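Local structure of aldolase (Klebsiella pneumoniae, 6VOQ) at residues E4-G15 and L31-A42. The protein belongs to the class II aldolase/adducin family and has an alpha/beta fold that binds a zinc ion. Numbering follows the deposited sequence.
Sequences EQQLREEMVQIG and LSLLLPDGNLLA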
loop_
_atom_site.group_PDB
_atom_site.type_symbol
_atom_site.label_atom_id
_atom_site.label_comp_id
_atom_site.label_asym_id
_atom_site.label_seq_id
_atom_site.Cartn_x
_atom_site.Cartn_y
_atom_site.Cartn_z
ATOM N N GLU A 4 10.509 30.727 9.491
ATOM C CA GLU A 4 9.082 30.423 9.466
ATOM C C GLU A 4 8.611 30.063 8.064
ATOM O O GLU A 4 7.753 29.188 7.912
ATOM C CB GLU A 4 8.274 31.601 10.016
ATOM C CG GLU A 4 6.818 31.252 10.328
ATOM C CD GLU A 4 6.047 32.387 10.992
ATOM O OE1 GLU A 4 4.847 32.537 10.679
ATOM O OE2 GLU A 4 6.630 33.116 11.826
ATOM N N GLN A 5 9.152 30.726 7.037
ATOM C CA GLN A 5 8.911 30.318 5.657
ATOM C C GLN A 5 9.129 28.826 5.492
ATOM O O GLN A 5 8.214 28.078 5.137
ATOM C CB GLN A 5 9.852 31.057 4.704
ATOM C CG GLN A 5 9.682 32.525 4.625
ATOM C CD GLN A 5 10.730 33.292 5.414
ATOM O OE1 GLN A 5 10.794 33.192 6.639
ATOM N NE2 GLN A 5 11.555 34.066 4.711
ATOM N N GLN A 6 10.362 28.383 5.740
ATOM C CA GLN A 6 10.716 26.994 5.500
ATOM C C GLN A 6 9.987 26.063 6.448
ATOM O O GLN A 6 9.663 24.933 6.069
ATOM C CB GLN A 6 12.224 26.817 5.618
ATOM C CG GLN A 6 12.985 27.770 4.734
ATOM C CD GLN A 6 14.315 28.158 5.319
ATOM O OE1 GLN A 6 14.448 28.326 6.525
ATOM N NE2 GLN A 6 15.310 28.310 4.464
ATOM N N LEU A 7 9.718 26.519 7.672
ATOM C CA LEU A 7 8.998 25.682 8.623
ATOM C C LEU A 7 7.555 25.471 8.173
ATOM O O LEU A 7 7.062 24.338 8.168
ATOM C CB LEU A 7 9.067 26.307 10.017
ATOM C CG LEU A 7 10.440 26.268 10.709
ATOM C CD1 LEU A 7 10.452 27.051 12.035
ATOM C CD2 LEU A 7 10.904 24.840 10.933
ATOM N N ARG A 8 6.872 26.544 7.767
ATOM C CA ARG A 8 5.541 26.385 7.195
ATOM C C ARG A 8 5.599 25.491 5.970
ATOM O O ARG A 8 4.752 24.611 5.785
ATOM C CB ARG A 8 4.948 27.752 6.833
ATOM C CG ARG A 8 4.534 28.559 8.035
ATOM C CD ARG A 8 3.914 29.879 7.648
ATOM N NE ARG A 8 3.569 30.674 8.828
ATOM C CZ ARG A 8 2.367 30.702 9.397
ATOM N NH1 ARG A 8 1.358 29.998 8.893
ATOM N NH2 ARG A 8 2.178 31.450 10.473
ATOM N N GLU A 9 6.608 25.697 5.133
ATOM C CA GLU A 9 6.814 24.883 3.948
ATOM C C GLU A 9 7.035 23.410 4.293
ATOM O O GLU A 9 6.372 22.533 3.718
ATOM C CB GLU A 9 8.009 25.464 3.183
ATOM C CG GLU A 9 8.277 24.917 1.796
ATOM C CD GLU A 9 7.032 24.663 0.960
ATOM O OE1 GLU A 9 7.122 23.786 0.076
ATOM O OE2 GLU A 9 5.992 25.347 1.130
ATOM N N GLU A 10 7.954 23.135 5.226
ATOM C CA GLU A 10 8.233 21.771 5.656
ATOM C C GLU A 10 6.981 21.082 6.181
ATOM O O GLU A 10 6.773 19.888 5.936
ATOM C CB GLU A 10 9.324 21.788 6.730
ATOM C CG GLU A 10 9.674 20.428 7.288
ATOM C CD GLU A 10 10.974 19.913 6.710
ATOM O OE1 GLU A 10 11.823 19.412 7.483
ATOM O OE2 GLU A 10 11.143 20.025 5.473
ATOM N N MET A 11 6.143 21.813 6.920
ATOM C CA MET A 11 4.945 21.208 7.484
ATOM C C MET A 11 3.982 20.775 6.391
ATOM O O MET A 11 3.439 19.669 6.446
ATOM C CB MET A 11 4.268 22.179 8.445
ATOM C CG MET A 11 2.987 21.646 9.050
ATOM S SD MET A 11 2.556 22.471 10.589
ATOM C CE MET A 11 3.900 21.901 11.616
ATOM N N VAL A 12 3.751 21.633 5.395
ATOM C CA VAL A 12 2.899 21.263 4.265
ATOM C C VAL A 12 3.465 20.050 3.530
ATOM O O VAL A 12 2.737 19.097 3.228
ATOM C CB VAL A 12 2.730 22.463 3.316
ATOM C CG1 VAL A 12 1.946 22.057 2.056
ATOM C CG2 VAL A 12 2.055 23.618 4.038
ATOM N N GLN A 13 4.764 20.065 3.231
ATOM C CA GLN A 13 5.365 18.966 2.482
ATOM C C GLN A 13 5.288 17.671 3.271
ATOM O O GLN A 13 4.904 16.624 2.740
ATOM C CB GLN A 13 6.818 19.294 2.137
ATOM C CG GLN A 13 6.969 20.432 1.163
ATOM C CD GLN A 13 8.424 20.725 0.832
ATOM O OE1 GLN A 13 9.335 20.119 1.396
ATOM N NE2 GLN A 13 8.647 21.662 -0.086
ATOM N N ILE A 14 5.647 17.727 4.548
ATOM C CA ILE A 14 5.616 16.525 5.361
ATOM C C ILE A 14 4.194 15.983 5.463
ATOM O O ILE A 14 3.968 14.775 5.328
ATOM C CB ILE A 14 6.266 16.810 6.727
ATOM C CG1 ILE A 14 7.792 16.765 6.535
ATOM C CG2 ILE A 14 5.822 15.800 7.767
ATOM C CD1 ILE A 14 8.604 16.928 7.768
ATOM N N GLY A 15 3.208 16.867 5.633
ATOM C CA GLY A 15 1.819 16.425 5.616
ATOM C C GLY A 15 1.456 15.681 4.344
ATOM O O GLY A 15 0.893 14.586 4.393
ATOM N N LEU A 31 0.171 18.019 13.011
ATOM C CA LEU A 31 1.592 18.281 13.151
ATOM C C LEU A 31 1.764 19.577 13.924
ATOM O O LEU A 31 0.947 20.495 13.809
ATOM C CB LEU A 31 2.298 18.379 11.771
ATOM C CG LEU A 31 1.908 17.315 10.728
ATOM C CD1 LEU A 31 2.486 17.616 9.353
ATOM C CD2 LEU A 31 2.332 15.927 11.184
ATOM N N SER A 32 2.822 19.640 14.730
ATOM C CA SER A 32 3.210 20.900 15.350
ATOM C C SER A 32 4.730 21.007 15.399
ATOM O O SER A 32 5.444 19.997 15.388
ATOM C CB SER A 32 2.617 21.048 16.759
ATOM O OG SER A 32 3.231 20.166 17.690
ATOM N N LEU A 33 5.217 22.243 15.459
ATOM C CA LEU A 33 6.644 22.490 15.619
ATOM C C LEU A 33 6.852 23.841 16.291
ATOM O O LEU A 33 6.070 24.778 16.101
ATOM C CB LEU A 33 7.387 22.433 14.273
ATOM C CG LEU A 33 6.982 23.390 13.141
ATOM C CD1 LEU A 33 7.654 24.743 13.275
ATOM C CD2 LEU A 33 7.328 22.788 11.784
ATOM N N LEU A 34 7.922 23.933 17.075
ATOM C CA LEU A 34 8.265 25.174 17.756
ATOM C C LEU A 34 8.852 26.179 16.775
ATOM O O LEU A 34 9.772 25.860 16.019
ATOM C CB LEU A 34 9.268 24.909 18.877
ATOM C CG LEU A 34 8.647 24.642 20.246
ATOM C CD1 LEU A 34 9.728 24.331 21.273
ATOM C CD2 LEU A 34 7.800 25.833 20.678
ATOM N N LEU A 35 8.329 27.390 16.804
ATOM C CA LEU A 35 8.863 28.474 16.003
ATOM C C LEU A 35 10.039 29.122 16.723
ATOM O O LEU A 35 10.248 28.898 17.920
ATOM C CB LEU A 35 7.767 29.499 15.720
ATOM C CG LEU A 35 6.652 28.989 14.796
ATOM C CD1 LEU A 35 5.466 29.946 14.777
ATOM C CD2 LEU A 35 7.174 28.744 13.383
ATOM N N PRO A 36 10.847 29.907 16.004
ATOM C CA PRO A 36 11.966 30.602 16.663
ATOM C C PRO A 36 11.561 31.449 17.857
ATOM O O PRO A 36 12.335 31.546 18.816
ATOM C CB PRO A 36 12.547 31.458 15.532
ATOM C CG PRO A 36 12.274 30.656 14.301
ATOM C CD PRO A 36 10.941 29.980 14.534
ATOM N N ASP A 37 10.377 32.061 17.837
ATOM C CA ASP A 37 9.934 32.928 18.926
ATOM C C ASP A 37 9.316 32.158 20.086
ATOM O O ASP A 37 8.734 32.775 20.988
ATOM C CB ASP A 37 8.929 33.959 18.402
ATOM C CG ASP A 37 7.746 33.319 17.688
ATOM O OD1 ASP A 37 7.580 32.085 17.784
ATOM O OD2 ASP A 37 6.976 34.054 17.032
ATOM N N GLY A 38 9.408 30.831 20.077
ATOM C CA GLY A 38 8.829 30.029 21.123
ATOM C C GLY A 38 7.368 29.695 20.947
ATOM O O GLY A 38 6.831 28.916 21.739
ATOM N N ASN A 39 6.703 30.254 19.946
ATOM C CA ASN A 39 5.323 29.882 19.683
ATOM C C ASN A 39 5.261 28.588 18.874
ATOM O O ASN A 39 6.265 28.076 18.368
ATOM C CB ASN A 39 4.596 31.002 18.949
ATOM C CG ASN A 39 4.387 32.221 19.824
ATOM O OD1 ASN A 39 4.058 32.104 21.002
ATOM N ND2 ASN A 39 4.611 33.399 19.258
ATOM N N LEU A 40 4.050 28.068 18.740
ATOM C CA LEU A 40 3.807 26.770 18.132
ATOM C C LEU A 40 3.144 26.960 16.774
ATOM O O LEU A 40 2.114 27.636 16.671
ATOM C CB LEU A 40 2.924 25.920 19.042
ATOM C CG LEU A 40 3.206 24.431 19.029
ATOM C CD1 LEU A 40 4.707 24.206 19.113
ATOM C CD2 LEU A 40 2.490 23.793 20.187
ATOM N N LEU A 41 3.739 26.376 15.741
ATOM C CA LEU A 41 3.092 26.240 14.444
ATOM C C LEU A 41 2.383 24.888 14.416
ATOM O O LEU A 41 2.965 23.872 14.805
ATOM C CB LEU A 41 4.121 26.347 13.316
ATOM C CG LEU A 41 3.609 26.249 11.876
ATOM C CD1 LEU A 41 2.919 27.551 11.482
ATOM C CD2 LEU A 41 4.740 25.915 10.896
ATOM N N ALA A 42 1.129 24.871 13.983
ATOM C CA ALA A 42 0.358 23.639 14.035
ATOM C C ALA A 42 -0.607 23.583 12.864
ATOM O O ALA A 42 -0.973 24.608 12.286
ATOM C CB ALA A 42 -0.414 23.510 15.359
#
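Leu-41 lays a methyl over the flat face of the Arg-8 guanidinium: CD1 sits 3.8 Å from CZ, above the centre of the group. The same guanidinium is held at its edge. NE and NH2 of Arg-8 both donate to one oxygen, OE1 of Glu-4, each at 2.9 Å, and that oxygen lies in the guanidinium plane. NH1 turns to the carbonyl oxygens of Ala-54 and Leu-57, so bonds on several sides fix the rotation of the group. The other methyl of Leu-41, CD2, packs on the helix backbone at Arg-8 CA. Deeper in, Met-11 reaches the hairpin through a chain that starts with CG anti to the backbone N (chi1 178°) and bends at chi3 (-67°), which brings CE to 3.5 Å from Leu-33 CD2 and 3.9 Å from Leu-31 CB. Leu-33 CD1 lies against the side of Leu-7. Leu-7 CD1 then meets CD of Pro-36, the second residue of the type I turn from Leu-35 to Gly-38, tip to tip at 3.9 Å. Helix 4-15 runs nearly antiparallel to strand 31-34, at 157°. The arrangement is an N-terminal helix packed on a beta hairpin of the central sheet, part of the alpha/beta fold of class II aldolases.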